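Local structure of cytochrome c (Hydrogenophilus thermoluteolus, 2D0S) at residues A35-L40 against I71-L76; L40-K45 against V63-I68. The protein carries covalently bound heme c and probably serves in electron transfer. All coordinates share one frame; numbering follows the deposited sequence.

Contact 1: A35-L40 against I71-L76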
loop_
_atom_site.group_PDB
_atom_site.type_symbol
_atom_site.label_atom_id
_atom_site.label_comp_id
_atom_site.label_asym_id
_atom_site.label_seq_id
_atom_site.Cartn_x
_atom_site.Cartn_y
_atom_site.Cartn_z
ATOM N N ALA A 35 -13.981 -1.970 -1.653
ATOM C CA ALA A 35 -14.805 -0.786 -1.449
ATOM C C ALA A 35 -13.918 0.368 -1.158
ATOM O O ALA A 35 -14.329 1.516 -1.348
ATOM C CB ALA A 35 -15.793 -0.977 -0.324
ATOM N N ASP A 36 -12.747 0.046 -0.540
ATOM C CA ASP A 36 -11.832 1.092 -0.041
ATOM C C ASP A 36 -10.722 1.561 -0.969
ATOM O O ASP A 36 -9.814 2.219 -0.535
ATOM C CB ASP A 36 -11.200 0.567 1.266
ATOM C CG ASP A 36 -12.227 0.274 2.330
ATOM O OD1 ASP A 36 -12.306 -0.895 2.765
ATOM O OD2 ASP A 36 -12.947 1.224 2.734
ATOM N N VAL A 37 -10.739 1.113 -2.213
ATOM C CA VAL A 37 -9.643 1.423 -3.125
ATOM C C VAL A 37 -9.350 2.918 -3.245
ATOM O O VAL A 37 -8.182 3.307 -3.222
ATOM C CB VAL A 37 -9.837 0.803 -4.528
ATOM C CG1 VAL A 37 -8.827 1.453 -5.578
ATOM C CG2 VAL A 37 -9.642 -0.716 -4.471
ATOM N N PRO A 38 -10.402 3.767 -3.439
ATOM C CA PRO A 38 -10.096 5.216 -3.661
ATOM C C PRO A 38 -9.386 5.804 -2.493
ATOM O O PRO A 38 -8.536 6.675 -2.674
ATOM C CB PRO A 38 -11.499 5.879 -3.785
ATOM C CG PRO A 38 -12.444 4.749 -4.175
ATOM C CD PRO A 38 -11.849 3.462 -3.579
ATOM N N LYS A 39 -9.804 5.399 -1.280
ATOM C CA LYS A 39 -9.220 5.887 0.007
ATOM C C LYS A 39 -7.744 5.496 0.168
ATOM O O LYS A 39 -6.891 6.334 0.475
ATOM C CB LYS A 39 -10.053 5.332 1.191
ATOM C CG LYS A 39 -9.459 5.563 2.567
ATOM C CD LYS A 39 -9.572 4.284 3.471
ATOM C CE LYS A 39 -11.007 4.014 3.958
ATOM N NZ LYS A 39 -11.470 5.119 4.861
ATOM N N LEU A 40 -7.432 4.245 -0.137
ATOM C CA LEU A 40 -6.054 3.764 -0.028
ATOM C C LEU A 40 -5.125 4.436 -1.019
ATOM O O LEU A 40 -3.951 4.692 -0.711
ATOM C CB LEU A 40 -5.998 2.228 -0.203
ATOM C CG LEU A 40 -6.713 1.514 0.908
ATOM C CD1 LEU A 40 -6.755 0.013 0.645
ATOM C CD2 LEU A 40 -5.993 1.807 2.186
ATOM N N ILE A 71 -1.476 -1.373 -7.917
ATOM C CA ILE A 71 -0.797 -2.084 -6.831
ATOM C C ILE A 71 -1.828 -2.330 -5.732
ATOM O O ILE A 71 -2.012 -3.457 -5.280
ATOM C CB ILE A 71 0.400 -1.307 -6.296
ATOM C CG1 ILE A 71 1.497 -1.169 -7.392
ATOM C CG2 ILE A 71 0.952 -1.983 -4.953
ATOM C CD1 ILE A 71 2.547 0.036 -7.106
ATOM N N VAL A 72 -2.642 -1.319 -5.463
ATOM C CA VAL A 72 -3.597 -1.418 -4.395
ATOM C C VAL A 72 -4.664 -2.495 -4.645
ATOM O O VAL A 72 -4.967 -3.310 -3.754
ATOM C CB VAL A 72 -4.221 -0.063 -4.040
ATOM C CG1 VAL A 72 -5.494 -0.270 -3.248
ATOM C CG2 VAL A 72 -3.193 0.822 -3.205
ATOM N N ARG A 73 -5.159 -2.596 -5.872
ATOM C CA ARG A 73 -6.165 -3.635 -6.144
ATOM C C ARG A 73 -5.545 -5.017 -6.013
ATOM O O ARG A 73 -6.192 -5.946 -5.559
ATOM C CB ARG A 73 -6.839 -3.425 -7.507
ATOM C CG ARG A 73 -7.694 -2.187 -7.552
ATOM C CD ARG A 73 -8.557 -2.085 -8.882
ATOM N NE ARG A 73 -9.305 -0.827 -8.933
ATOM C CZ ARG A 73 -10.503 -0.641 -8.370
ATOM N NH1 ARG A 73 -11.110 -1.643 -7.778
ATOM N NH2 ARG A 73 -11.117 0.539 -8.452
ATOM N N TRP A 74 -4.258 -5.133 -6.337
ATOM C CA TRP A 74 -3.562 -6.398 -6.190
ATOM C C TRP A 74 -3.344 -6.769 -4.694
ATOM O O TRP A 74 -3.636 -7.874 -4.290
ATOM C CB TRP A 74 -2.242 -6.390 -6.964
ATOM C CG TRP A 74 -1.342 -7.485 -6.557
ATOM C CD1 TRP A 74 -1.497 -8.811 -6.822
ATOM C CD2 TRP A 74 -0.205 -7.382 -5.670
ATOM N NE1 TRP A 74 -0.495 -9.532 -6.226
ATOM C CE2 TRP A 74 0.306 -8.675 -5.503
ATOM C CE3 TRP A 74 0.410 -6.320 -5.003
ATOM C CZ2 TRP A 74 1.383 -8.939 -4.679
ATOM C CZ3 TRP A 74 1.474 -6.565 -4.222
ATOM C CH2 TRP A 74 1.989 -7.865 -4.078
ATOM N N VAL A 75 -2.793 -5.844 -3.902
ATOM C CA VAL A 75 -2.715 -6.023 -2.451
ATOM C C VAL A 75 -4.002 -6.620 -1.889
ATOM O O VAL A 75 -3.967 -7.556 -1.061
ATOM C CB VAL A 75 -2.409 -4.701 -1.740
ATOM C CG1 VAL A 75 -2.653 -4.823 -0.204
ATOM C CG2 VAL A 75 -0.970 -4.305 -2.007
ATOM N N LEU A 76 -5.151 -6.134 -2.350
ATOM C CA LEU A 76 -6.395 -6.523 -1.699
ATOM C C LEU A 76 -6.837 -7.955 -2.022
ATOM O O LEU A 76 -7.739 -8.498 -1.376
ATOM C CB LEU A 76 -7.522 -5.542 -1.977
ATOM C CG LEU A 76 -7.443 -4.116 -1.466
ATOM C CD1 LEU A 76 -8.611 -3.326 -2.014
ATOM C CD2 LEU A 76 -7.386 -4.018 0.045
#
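In the all-helical cytochrome c fold, Val37 and Leu40 at the start of helix 37-46 meet Val72 and Arg73 of the C-terminal helix 65-75 and Leu76 just beyond. The backbones come closest at Val37 and Val72, whose CA atoms lie 6.8 Å apart. Apolar contacts and one guanidinium face join the segments, with no hydrogen bond between them. Val37 is the central residue: it points toward 71-76, both its methyls touch Arg73, and CG2 also touches Leu76. CG1 stands anti to the backbone N (chi1 166°) and lies over one face of the Arg73 guanidinium, 3.7 Å above the plane of that group and displaced toward its rim. CG2 reaches the arginine as well, 3.7 Å from Arg73 NH1, and meets a leucine branch, with Val37 CG2 3.7 Å from Leu76 CD1. Arg73 gets there by an extended chain from CG to NE that crosses Val37 at about a right angle; its root is directed past 35-40, and the end of the chain comes nearer. The polar end has its partner on its own helix, where Arg73 NE forms a salt bridge with Glu69 OE1; Val37 lies on one face near the rim, while Glu69 pairs with the charge.

One turn further on, Leu40 is buried and faces Val72, with Leu40 CB 4.0 Å from Val72 CG1. Tyr32, a heme-binding residue, touches both Leu40 and Leu76, and Leu40 also contacts the heme, so the apolar seam continues into the heme pocket. Leu76 splits its terminal methyls between two neighbours: CD1 takes the valine, while Leu76 CD2 rests 4.1 Å from Leu40 CD1.

Contact 2: L40-K45 against V63-I68. With HEC (heme c), chain B.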
loop_
_atom_site.group_PDB
_atom_site.type_symbol
_atom_site.label_atom_id
_atom_site.label_comp_id
_atom_site.label_asym_id
_atom_site.label_seq_id
_atom_site.Cartn_x
_atom_site.Cartn_y
_atom_site.Cartn_z
ATOM N N LEU A 40 -7.432 4.245 -0.137
ATOM C CA LEU A 40 -6.054 3.764 -0.028
ATOM C C LEU A 40 -5.125 4.436 -1.019
ATOM O O LEU A 40 -3.951 4.692 -0.711
ATOM C CB LEU A 40 -5.998 2.228 -0.203
ATOM C CG LEU A 40 -6.713 1.514 0.908
ATOM C CD1 LEU A 40 -6.755 0.013 0.645
ATOM C CD2 LEU A 40 -5.993 1.807 2.186
ATOM N N VAL A 41 -5.605 4.600 -2.249
ATOM C CA VAL A 41 -4.852 5.266 -3.261
ATOM C C VAL A 41 -4.437 6.683 -2.826
ATOM O O VAL A 41 -3.290 7.057 -3.014
ATOM C CB VAL A 41 -5.638 5.307 -4.634
ATOM C CG1 VAL A 41 -4.989 6.328 -5.618
ATOM C CG2 VAL A 41 -5.678 3.911 -5.259
ATOM N N GLU A 42 -5.356 7.456 -2.241
ATOM C CA GLU A 42 -5.015 8.800 -1.706
ATOM C C GLU A 42 -3.944 8.732 -0.592
ATOM O O GLU A 42 -3.031 9.561 -0.534
ATOM C CB GLU A 42 -6.268 9.543 -1.184
ATOM C CG GLU A 42 -6.593 10.849 -1.928
ATOM C CD GLU A 42 -6.543 10.689 -3.490
ATOM O OE1 GLU A 42 -7.361 9.907 -4.069
ATOM O OE2 GLU A 42 -5.662 11.326 -4.129
ATOM N N LYS A 43 -4.076 7.740 0.283
ATOM C CA LYS A 43 -3.115 7.511 1.367
ATOM C C LYS A 43 -1.666 7.241 0.827
ATOM O O LYS A 43 -0.687 7.709 1.377
ATOM C CB LYS A 43 -3.616 6.345 2.254
ATOM C CG LYS A 43 -2.694 5.966 3.413
ATOM C CD LYS A 43 -2.410 7.161 4.344
ATOM C CE LYS A 43 -1.585 6.720 5.558
ATOM N NZ LYS A 43 -2.433 5.982 6.602
ATOM N N VAL A 44 -1.544 6.460 -0.222
ATOM C CA VAL A 44 -0.242 6.141 -0.766
ATOM C C VAL A 44 0.311 7.429 -1.394
ATOM O O VAL A 44 1.475 7.810 -1.154
ATOM C CB VAL A 44 -0.328 5.026 -1.813
ATOM C CG1 VAL A 44 1.052 4.766 -2.442
ATOM C CG2 VAL A 44 -0.944 3.731 -1.183
ATOM N N LYS A 45 -0.536 8.107 -2.171
ATOM C CA LYS A 45 -0.175 9.325 -2.841
ATOM C C LYS A 45 0.275 10.445 -1.866
ATOM O O LYS A 45 1.392 10.953 -1.983
ATOM C CB LYS A 45 -1.354 9.796 -3.703
ATOM C CG LYS A 45 -1.038 10.976 -4.601
ATOM C CD LYS A 45 -2.300 11.840 -4.906
ATOM C CE LYS A 45 -3.240 11.134 -5.872
ATOM N NZ LYS A 45 -4.287 12.079 -6.393
ATOM N N VAL A 63 4.685 8.964 -8.650
ATOM C CA VAL A 63 4.233 7.638 -9.111
ATOM C C VAL A 63 2.838 7.841 -9.616
ATOM O O VAL A 63 2.049 8.551 -8.977
ATOM C CB VAL A 63 4.279 6.556 -7.947
ATOM C CG1 VAL A 63 3.781 5.139 -8.439
ATOM C CG2 VAL A 63 5.684 6.457 -7.383
ATOM N N ALA A 64 2.578 7.373 -10.837
ATOM C CA ALA A 64 1.303 7.622 -11.477
ATOM C C ALA A 64 0.231 7.017 -10.615
ATOM O O ALA A 64 0.346 5.849 -10.149
ATOM C CB ALA A 64 1.250 7.023 -12.935
ATOM N N GLU A 65 -0.808 7.802 -10.392
ATOM C CA GLU A 65 -1.985 7.347 -9.720
ATOM C C GLU A 65 -2.592 6.047 -10.330
ATOM O O GLU A 65 -3.041 5.148 -9.595
ATOM C CB GLU A 65 -2.979 8.500 -9.666
ATOM C CG GLU A 65 -4.368 8.108 -9.249
ATOM C CD GLU A 65 -5.223 9.319 -8.906
ATOM O OE1 GLU A 65 -6.398 9.357 -9.350
ATOM O OE2 GLU A 65 -4.690 10.243 -8.234
ATOM N N ALA A 66 -2.446 5.874 -11.646
ATOM C CA ALA A 66 -2.868 4.632 -12.303
ATOM C C ALA A 66 -2.065 3.448 -11.825
ATOM O O ALA A 66 -2.597 2.345 -11.692
ATOM C CB ALA A 66 -2.743 4.775 -13.783
ATOM N N ASP A 67 -0.775 3.660 -11.572
ATOM C CA ASP A 67 0.070 2.588 -11.074
ATOM C C ASP A 67 -0.228 2.281 -9.659
ATOM O O ASP A 67 -0.334 1.109 -9.298
ATOM C CB ASP A 67 1.525 2.939 -11.197
ATOM C CG ASP A 67 1.994 2.937 -12.641
ATOM O OD1 ASP A 67 1.270 2.410 -13.505
ATOM O OD2 ASP A 67 3.105 3.427 -12.888
ATOM N N ILE A 68 -0.391 3.325 -8.842
ATOM C CA ILE A 68 -0.742 3.115 -7.461
ATOM C C ILE A 68 -2.030 2.273 -7.366
ATOM O O ILE A 68 -2.086 1.303 -6.623
ATOM C CB ILE A 68 -0.932 4.444 -6.700
ATOM C CG1 ILE A 68 0.396 5.189 -6.618
ATOM C CG2 ILE A 68 -1.463 4.154 -5.312
ATOM C CD1 ILE A 68 0.270 6.602 -6.061
HETATM FE FE HEC B . 3.100 2.013 2.523
HETATM C CHA HEC B . 0.719 2.100 4.996
HETATM C CHB HEC B . 0.880 0.732 0.326
HETATM C CHC HEC B . 5.381 2.503 0.026
HETATM C CHD HEC B . 5.530 2.770 4.881
HETATM N NA HEC B . 1.220 1.503 2.630
HETATM C C1A HEC B . 0.379 1.606 3.754
HETATM C C2A HEC B . -0.937 1.134 3.389
HETATM C C3A HEC B . -0.895 0.709 2.108
HETATM C C4A HEC B . 0.456 0.955 1.602
HETATM C CMA HEC B . -2.076 0.124 1.271
HETATM C CAA HEC B . -2.154 1.070 4.359
HETATM C CBA HEC B . -2.788 2.460 4.368
HETATM C CGA HEC B . -3.773 2.622 5.493
HETATM O O1A HEC B . -4.217 1.609 6.078
HETATM O O2A HEC B . -4.142 3.775 5.774
HETATM N NB HEC B . 3.139 1.708 0.549
HETATM C C1B HEC B . 2.094 1.176 -0.180
HETATM C C2B HEC B . 2.444 1.242 -1.573
HETATM C C3B HEC B . 3.703 1.708 -1.663
HETATM C C4B HEC B . 4.133 2.053 -0.324
HETATM C CMB HEC B . 1.547 0.657 -2.685
HETATM C CAB HEC B . 4.601 1.875 -2.936
HETATM C CBB HEC B . 3.916 2.752 -4.010
HETATM N NC HEC B . 5.047 2.507 2.479
HETATM C C1C HEC B . 5.824 2.647 1.321
HETATM C C2C HEC B . 7.193 2.907 1.701
HETATM C C3C HEC B . 7.184 3.180 3.042
HETATM C C4C HEC B . 5.876 2.797 3.542
HETATM C CMC HEC B . 8.241 3.353 0.658
HETATM C CAC HEC B . 8.362 3.503 4.041
HETATM C CBC HEC B . 9.537 4.346 3.530
HETATM N ND HEC B . 3.118 2.428 4.662
HETATM C C1D HEC B . 4.250 2.758 5.386
HETATM C C2D HEC B . 3.877 2.975 6.763
HETATM C C3D HEC B . 2.388 2.729 6.793
HETATM C C4D HEC B . 2.004 2.389 5.445
HETATM C CMD HEC B . 4.815 3.378 7.913
HETATM C CAD HEC B . 1.434 2.889 7.967
HETATM C CBD HEC B . 0.823 4.272 7.841
HETATM C CGD HEC B . -0.151 4.439 8.996
HETATM O O1D HEC B . 0.189 3.946 10.095
HETATM O O2D HEC B . -1.256 5.057 8.809
#
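Ile68 packs against Val41 and Val44 on the buried side of this contact, whereas Lys45 and Glu65 join the same two helices at its more exposed margin. The apolar part is close-set: Val41 and Ile68 are the nearest backbone pair, and Ile68 CG2, anti to its backbone N, lies 3.8 Å from Val44 CB. Val44 and Ile68 slide past each other in opposite directions. Val44 then passes the contact on to the heme, for its CG1 lies 3.8 Å from heme CBB and its CG2 3.8 Å from the meso carbon CHB.

The outer side is polar. The bend of Lys45 at chi3 (-73°) turns CE toward Glu65, and NZ lies 2.6 Å from Glu65 OE2 in a salt bridge. Because Lys45 CE crowds the same oxygen, the fine geometry of this bond is doubtful. The same NZ is 2.8 Å from Glu42 OE2, approached nearly along its C-O axis. One ammonium thus bridges two acids whose OE2 atoms are 4.4 Å apart, which would probably offset their mutual repulsion. Glu65 CG also touches Val41 CG1, so the aliphatic stem of the glutamate borders the apolar layer.

Lys43 serves the ligand instead. Its chain is bent at chi2 and chi4, and NZ lies 2.9 Å from heme O2A and 2.7 Å from heme O2D, so a single ammonium hydrogen-bonds both propionates. Tyr32, Val51 and Trp52 supply further hydrogen bonds to the heme, and together with Lys43 and Val44 they belong to the heme c pocket of this cytochrome c fold.

Contacts 1 and 2 are two stations along one helix pair, 37-46 with 65-75, their centres 9 Å apart. Leu40 belongs to both segments of helix 37-46, but it meets the opposing segment only in contact 1. Val72 CG2 of contact 1 comes within 4.2 Å of Val44 CG2 of contact 2, evidence of continuous packing. Along the chain contact 2 is nested inside contact 1: the order of pairing is reversed along the two helices, which cross rather than lie antiparallel. The intervening loop carries heme-binding Val51, Trp52 and the axial ligand Met57, so this helix pair closes the loop that supplies one side of the iron site.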